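Local coordinates for sulfur oxygenase/reductase (Halothiobacillus neapolitanus, PDB 6QPA), which catalyses the oxygen-dependent disproportionation of elemental sulfur at a mononuclear non-haem iron site, at the interface of chains A and B. Sequence-based numbering; all coordinates share one arbitrary frame. Chains: chain A/B, Sulfur oxygenase/reductase.

Contact 1: the interface of chains A and B. Residues chain A 34, 37-40; chain B 276, 279.
The phenol ring of B:Tyr276 takes the backbone of A:Pro40 on one face: CA of A:Pro40 stands 3.5 Å above the ring centre as a CH-pi contact. The proline and the tyrosine lie side by side and point the same way, so CB of A:Pro40 follows the ring out to CZ. In the plane of the same ring, at its edge, sits the carbonyl O of A:Ala37, 3.3 Å from CD1 of B:Tyr276. Within chain A, the imidazole of A:His39 has CD of A:Pro40 over one face, offset toward the rim. Another flat group, the guanidinium of B:Arg279, has A:Ala37 O and A:Ser38 CA above one face, both displaced toward the rim, while the carbonyl carbon of A:Ile34 is at its edge.

A hydrogen bond runs along that edge. NH1 of B:Arg279 donates to the main-chain O of A:Ile34 over 2.7 Å, arriving in the carbonyl plane on a lone pair, with 154° at the hydrogen. The arginine gets there with CG anti to its backbone N (chi1 177°) and a chain extended from CG to NE; NH2 rests near CB of A:Ser38. Both chain B residues rise from helix 276-287 and read mostly backbone around the 3-10 turn 36-38. The patch thus clamps that turn, just past the persulfurated A:Cys33, against the neighbouring subunit, and probably helps hold the oligomeric shell together.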
loop_
_atom_site.group_PDB
_atom_site.type_symbol
_atom_site.label_atom_id
_atom_site.label_comp_id
_atom_site.label_asym_id
_atom_site.label_seq_id
_atom_site.Cartn_x
_atom_site.Cartn_y
_atom_site.Cartn_z
ATOM N N ILE A 34 6.032 6.432 -55.577
ATOM C CA ILE A 34 5.018 6.272 -56.610
ATOM C C ILE A 34 5.191 7.396 -57.633
ATOM O O ILE A 34 5.161 7.177 -58.852
ATOM C CB ILE A 34 3.617 6.237 -55.998
ATOM C CG1 ILE A 34 3.462 4.963 -55.163
ATOM C CG2 ILE A 34 2.565 6.277 -57.088
ATOM C CD1 ILE A 34 2.194 4.929 -54.319
ATOM N N ALA A 37 8.395 6.652 -59.825
ATOM C CA ALA A 37 8.232 5.569 -60.802
ATOM C C ALA A 37 7.287 5.915 -61.962
ATOM O O ALA A 37 6.935 5.007 -62.732
ATOM C CB ALA A 37 7.755 4.296 -60.113
ATOM N N SER A 38 6.790 7.147 -62.096
ATOM C CA SER A 38 6.117 7.524 -63.330
ATOM C C SER A 38 7.099 7.746 -64.475
ATOM O O SER A 38 6.671 7.855 -65.627
ATOM C CB SER A 38 5.292 8.794 -63.123
ATOM O OG SER A 38 6.133 9.898 -62.823
ATOM N N HIS A 39 8.414 7.807 -64.191
ATOM C CA HIS A 39 9.328 8.193 -65.261
ATOM C C HIS A 39 9.976 6.970 -65.889
ATOM O O HIS A 39 10.470 6.096 -65.164
ATOM C CB HIS A 39 10.406 9.133 -64.728
ATOM C CG HIS A 39 11.178 9.814 -65.809
ATOM N ND1 HIS A 39 12.134 9.161 -66.558
ATOM C CD2 HIS A 39 11.112 11.079 -66.292
ATOM C CE1 HIS A 39 12.633 9.999 -67.450
ATOM N NE2 HIS A 39 12.025 11.166 -67.312
ATOM N N PRO A 40 10.030 6.894 -67.222
ATOM C CA PRO A 40 10.570 5.686 -67.872
ATOM C C PRO A 40 12.055 5.460 -67.635
ATOM O O PRO A 40 12.533 4.338 -67.864
ATOM C CB PRO A 40 10.311 5.940 -69.366
ATOM C CG PRO A 40 10.256 7.450 -69.485
ATOM C CD PRO A 40 9.618 7.927 -68.193
ATOM N N TYR B 276 8.513 0.921 -62.865
ATOM C CA TYR B 276 7.928 1.568 -64.034
ATOM C C TYR B 276 7.369 0.543 -65.025
ATOM O O TYR B 276 6.257 0.711 -65.546
ATOM C CB TYR B 276 8.956 2.477 -64.707
ATOM C CG TYR B 276 8.393 3.081 -65.964
ATOM C CD1 TYR B 276 7.636 4.252 -65.916
ATOM C CD2 TYR B 276 8.572 2.459 -67.194
ATOM C CE1 TYR B 276 7.091 4.791 -67.062
ATOM C CE2 TYR B 276 8.029 2.994 -68.350
ATOM C CZ TYR B 276 7.289 4.154 -68.275
ATOM O OH TYR B 276 6.754 4.674 -69.423
ATOM N N ARG B 279 4.284 -1.272 -63.702
ATOM C CA ARG B 279 3.201 -0.294 -63.631
ATOM C C ARG B 279 2.486 -0.133 -64.976
ATOM O O ARG B 279 1.254 -0.040 -65.023
ATOM C CB ARG B 279 3.770 1.029 -63.145
ATOM C CG ARG B 279 2.808 2.193 -63.084
ATOM C CD ARG B 279 3.474 3.239 -62.216
ATOM N NE ARG B 279 2.981 4.585 -62.424
ATOM C CZ ARG B 279 3.212 5.588 -61.587
ATOM N NH1 ARG B 279 3.919 5.374 -60.481
ATOM N NH2 ARG B 279 2.747 6.803 -61.860
#

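Contact 2: the interface of chains A and B. Residues chain A 37, 42, 45, 305, 307; chain B 185, 271, 273-276.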
loop_
_atom_site.group_PDB
_atom_site.type_symbol
_atom_site.label_atom_id
_atom_site.label_comp_id
_atom_site.label_asym_id
_atom_site.label_seq_id
_atom_site.Cartn_x
_atom_site.Cartn_y
_atom_site.Cartn_z
ATOM N N ALA A 37 8.395 6.652 -59.825
ATOM C CA ALA A 37 8.232 5.569 -60.802
ATOM C C ALA A 37 7.287 5.915 -61.962
ATOM O O ALA A 37 6.935 5.007 -62.732
ATOM C CB ALA A 37 7.755 4.296 -60.113
ATOM N N PHE A 42 13.406 5.625 -64.645
ATOM C CA PHE A 42 13.550 5.201 -63.257
ATOM C C PHE A 42 13.713 3.692 -63.169
ATOM O O PHE A 42 12.888 2.939 -63.691
ATOM C CB PHE A 42 12.338 5.628 -62.442
ATOM C CG PHE A 42 12.349 5.111 -61.022
ATOM C CD1 PHE A 42 13.262 5.596 -60.097
ATOM C CD2 PHE A 42 11.445 4.133 -60.617
ATOM C CE1 PHE A 42 13.274 5.130 -58.791
ATOM C CE2 PHE A 42 11.453 3.651 -59.307
ATOM C CZ PHE A 42 12.370 4.153 -58.389
ATOM N N PHE A 45 15.087 1.702 -56.400
ATOM C CA PHE A 45 15.414 2.528 -55.249
ATOM C C PHE A 45 15.802 1.663 -54.054
ATOM O O PHE A 45 15.535 0.457 -54.012
ATOM C CB PHE A 45 14.256 3.482 -54.894
ATOM C CG PHE A 45 13.061 2.812 -54.288
ATOM C CD1 PHE A 45 12.992 2.577 -52.913
ATOM C CD2 PHE A 45 11.987 2.433 -55.084
ATOM C CE1 PHE A 45 11.875 1.947 -52.338
ATOM C CE2 PHE A 45 10.845 1.810 -54.515
ATOM C CZ PHE A 45 10.800 1.564 -53.145
ATOM N N GLN A 305 13.142 -1.556 -54.179
ATOM C CA GLN A 305 12.698 -2.068 -55.474
ATOM C C GLN A 305 14.006 -2.312 -56.219
ATOM O O GLN A 305 14.665 -1.375 -56.695
ATOM C CB GLN A 305 11.674 -1.142 -56.160
ATOM C CG GLN A 305 12.015 -0.497 -57.489
ATOM C CD GLN A 305 12.027 -1.429 -58.686
ATOM O OE1 GLN A 305 12.565 -2.542 -58.646
ATOM N NE2 GLN A 305 11.463 -0.947 -59.786
ATOM N N LEU A 307 15.069 -4.096 -58.949
ATOM C CA LEU A 307 15.285 -4.568 -60.316
ATOM C C LEU A 307 16.453 -3.877 -61.011
ATOM O O LEU A 307 17.011 -4.430 -61.963
ATOM C CB LEU A 307 14.010 -4.454 -61.142
ATOM C CG LEU A 307 13.191 -5.725 -60.855
ATOM C CD1 LEU A 307 12.039 -5.492 -59.855
ATOM C CD2 LEU A 307 12.752 -6.451 -62.131
ATOM N N TRP B 185 5.165 -11.534 -64.562
ATOM C CA TRP B 185 6.241 -10.590 -64.285
ATOM C C TRP B 185 6.595 -10.590 -62.801
ATOM O O TRP B 185 7.773 -10.610 -62.421
ATOM C CB TRP B 185 5.830 -9.190 -64.740
ATOM C CG TRP B 185 6.944 -8.189 -64.784
ATOM C CD1 TRP B 185 7.607 -7.763 -65.898
ATOM C CD2 TRP B 185 7.526 -7.477 -63.674
ATOM N NE1 TRP B 185 8.566 -6.846 -65.555
ATOM C CE2 TRP B 185 8.539 -6.647 -64.199
ATOM C CE3 TRP B 185 7.292 -7.464 -62.292
ATOM C CZ2 TRP B 185 9.316 -5.800 -63.390
ATOM C CZ3 TRP B 185 8.066 -6.632 -61.489
ATOM C CH2 TRP B 185 9.069 -5.813 -62.038
ATOM N N HIS B 271 4.863 -3.215 -56.084
ATOM C CA HIS B 271 5.653 -3.059 -57.309
ATOM C C HIS B 271 4.809 -2.604 -58.495
ATOM O O HIS B 271 5.353 -1.993 -59.418
ATOM C CB HIS B 271 6.384 -4.365 -57.679
ATOM C CG HIS B 271 7.661 -4.579 -56.927
ATOM N ND1 HIS B 271 7.706 -4.710 -55.556
ATOM C CD2 HIS B 271 8.940 -4.710 -57.358
ATOM C CE1 HIS B 271 8.959 -4.889 -55.170
ATOM N NE2 HIS B 271 9.727 -4.894 -56.244
ATOM N N MET B 273 3.121 -0.223 -58.528
ATOM C CA MET B 273 3.191 1.228 -58.459
ATOM C C MET B 273 4.607 1.776 -58.492
ATOM O O MET B 273 4.807 2.882 -59.004
ATOM C CB MET B 273 2.466 1.730 -57.206
ATOM C CG MET B 273 0.951 1.473 -57.292
ATOM S SD MET B 273 0.003 2.080 -55.881
ATOM C CE MET B 273 0.586 1.022 -54.555
ATOM N N VAL B 274 5.604 1.034 -58.003
ATOM C CA VAL B 274 6.948 1.592 -57.870
ATOM C C VAL B 274 7.954 0.976 -58.831
ATOM O O VAL B 274 9.131 1.363 -58.804
ATOM C CB VAL B 274 7.455 1.492 -56.419
ATOM C CG1 VAL B 274 6.556 2.309 -55.520
ATOM C CG2 VAL B 274 7.519 0.021 -55.952
ATOM N N ASP B 275 7.535 0.074 -59.708
ATOM C CA ASP B 275 8.376 -0.377 -60.808
ATOM C C ASP B 275 7.759 0.113 -62.112
ATOM O O ASP B 275 6.613 -0.223 -62.420
ATOM C CB ASP B 275 8.520 -1.889 -60.838
ATOM C CG ASP B 275 9.397 -2.343 -61.991
ATOM O OD1 ASP B 275 8.938 -2.299 -63.154
ATOM O OD2 ASP B 275 10.556 -2.720 -61.730
ATOM N N TYR B 276 8.513 0.921 -62.865
ATOM C CA TYR B 276 7.928 1.568 -64.034
ATOM C C TYR B 276 7.369 0.543 -65.025
ATOM O O TYR B 276 6.257 0.711 -65.546
ATOM C CB TYR B 276 8.956 2.477 -64.707
ATOM C CG TYR B 276 8.393 3.081 -65.964
ATOM C CD1 TYR B 276 7.636 4.252 -65.916
ATOM C CD2 TYR B 276 8.572 2.459 -67.194
ATOM C CE1 TYR B 276 7.091 4.791 -67.062
ATOM C CE2 TYR B 276 8.029 2.994 -68.350
ATOM C CZ TYR B 276 7.289 4.154 -68.275
ATOM O OH TYR B 276 6.754 4.674 -69.423
HETATM O O HOH W 1 11.303 0.894 -62.440
#
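Polar contacts first. The side chains of A:Gln305 and B:Asp275 cross at about a right angle, with the amide and carboxylate planes 46° apart, and NE2 of A:Gln305 donates to OD2 of B:Asp275 over 2.8 Å. The acceptor lies close to the amide plane, but OD2 is met from above the carboxylate plane. NE2 also makes a weak hydrogen bond to the main-chain O of B:Val274. At the other end of the amide, OE1 accepts from N of A:Leu307 at 3.0 Å; this N comes from above the carbonyl plane, 33° out of it and not on a lone pair, and the bond, within chain A, probably helps set the rotation of the amide that turns NE2 toward chain B. A leucine here would have neither the NE2 donor nor the OE1 acceptor, and would probably loosen the grip on B:Asp275 and the brace to A:Leu307.

Water adds a bridge: it lies 2.9 Å from the carbonyl O of A:Phe42 and 2.8 Å from N of B:Tyr276, tying the start of strand 42-53 to the first turn of helix 276-287.

Apolar packing lies alongside. A:Leu307 and B:Trp185 meet tip to tip, both methyls of the leucine touching the far rim of the indole, with CD1 3.7 Å from CH2. The same CD1 also approaches CD2 of B:His271. B:Val274 crosses A:Phe45 obliquely, its CB and CG2 against CE2 of the phenylalanine, whose ring carries N of A:Gln305 above the centre of one face. CB of A:Ala37 packs on CA of B:Val274 at 3.6 Å.

A ring edge meets a carbonyl at A:Phe42, with CG anti to the backbone N (chi1 174°): CE2 lies 3.3 Å from the carbonyl O of B:Val274, which sits in the ring plane.

Contact 1 and contact 2 are neighbouring parts of one interface, the centres of their C-alpha atoms about 7 Å apart, and they share A:Ala37 and B:Tyr276. On chain B the shared element is the start of helix 276-287: contact 1 uses the side chains of B:Tyr276 and B:Arg279, while contact 2 adds the backbone N of B:Tyr276 through water, and helix 271-274. On chain A the 3-10 turn 36-38 leads into strand 42-53, and contact 2 adds the C-terminal stretch around 304-311. The interface is not an exact two-fold. With 24 copies in the deposited assembly, the same joint probably recurs between other pairs.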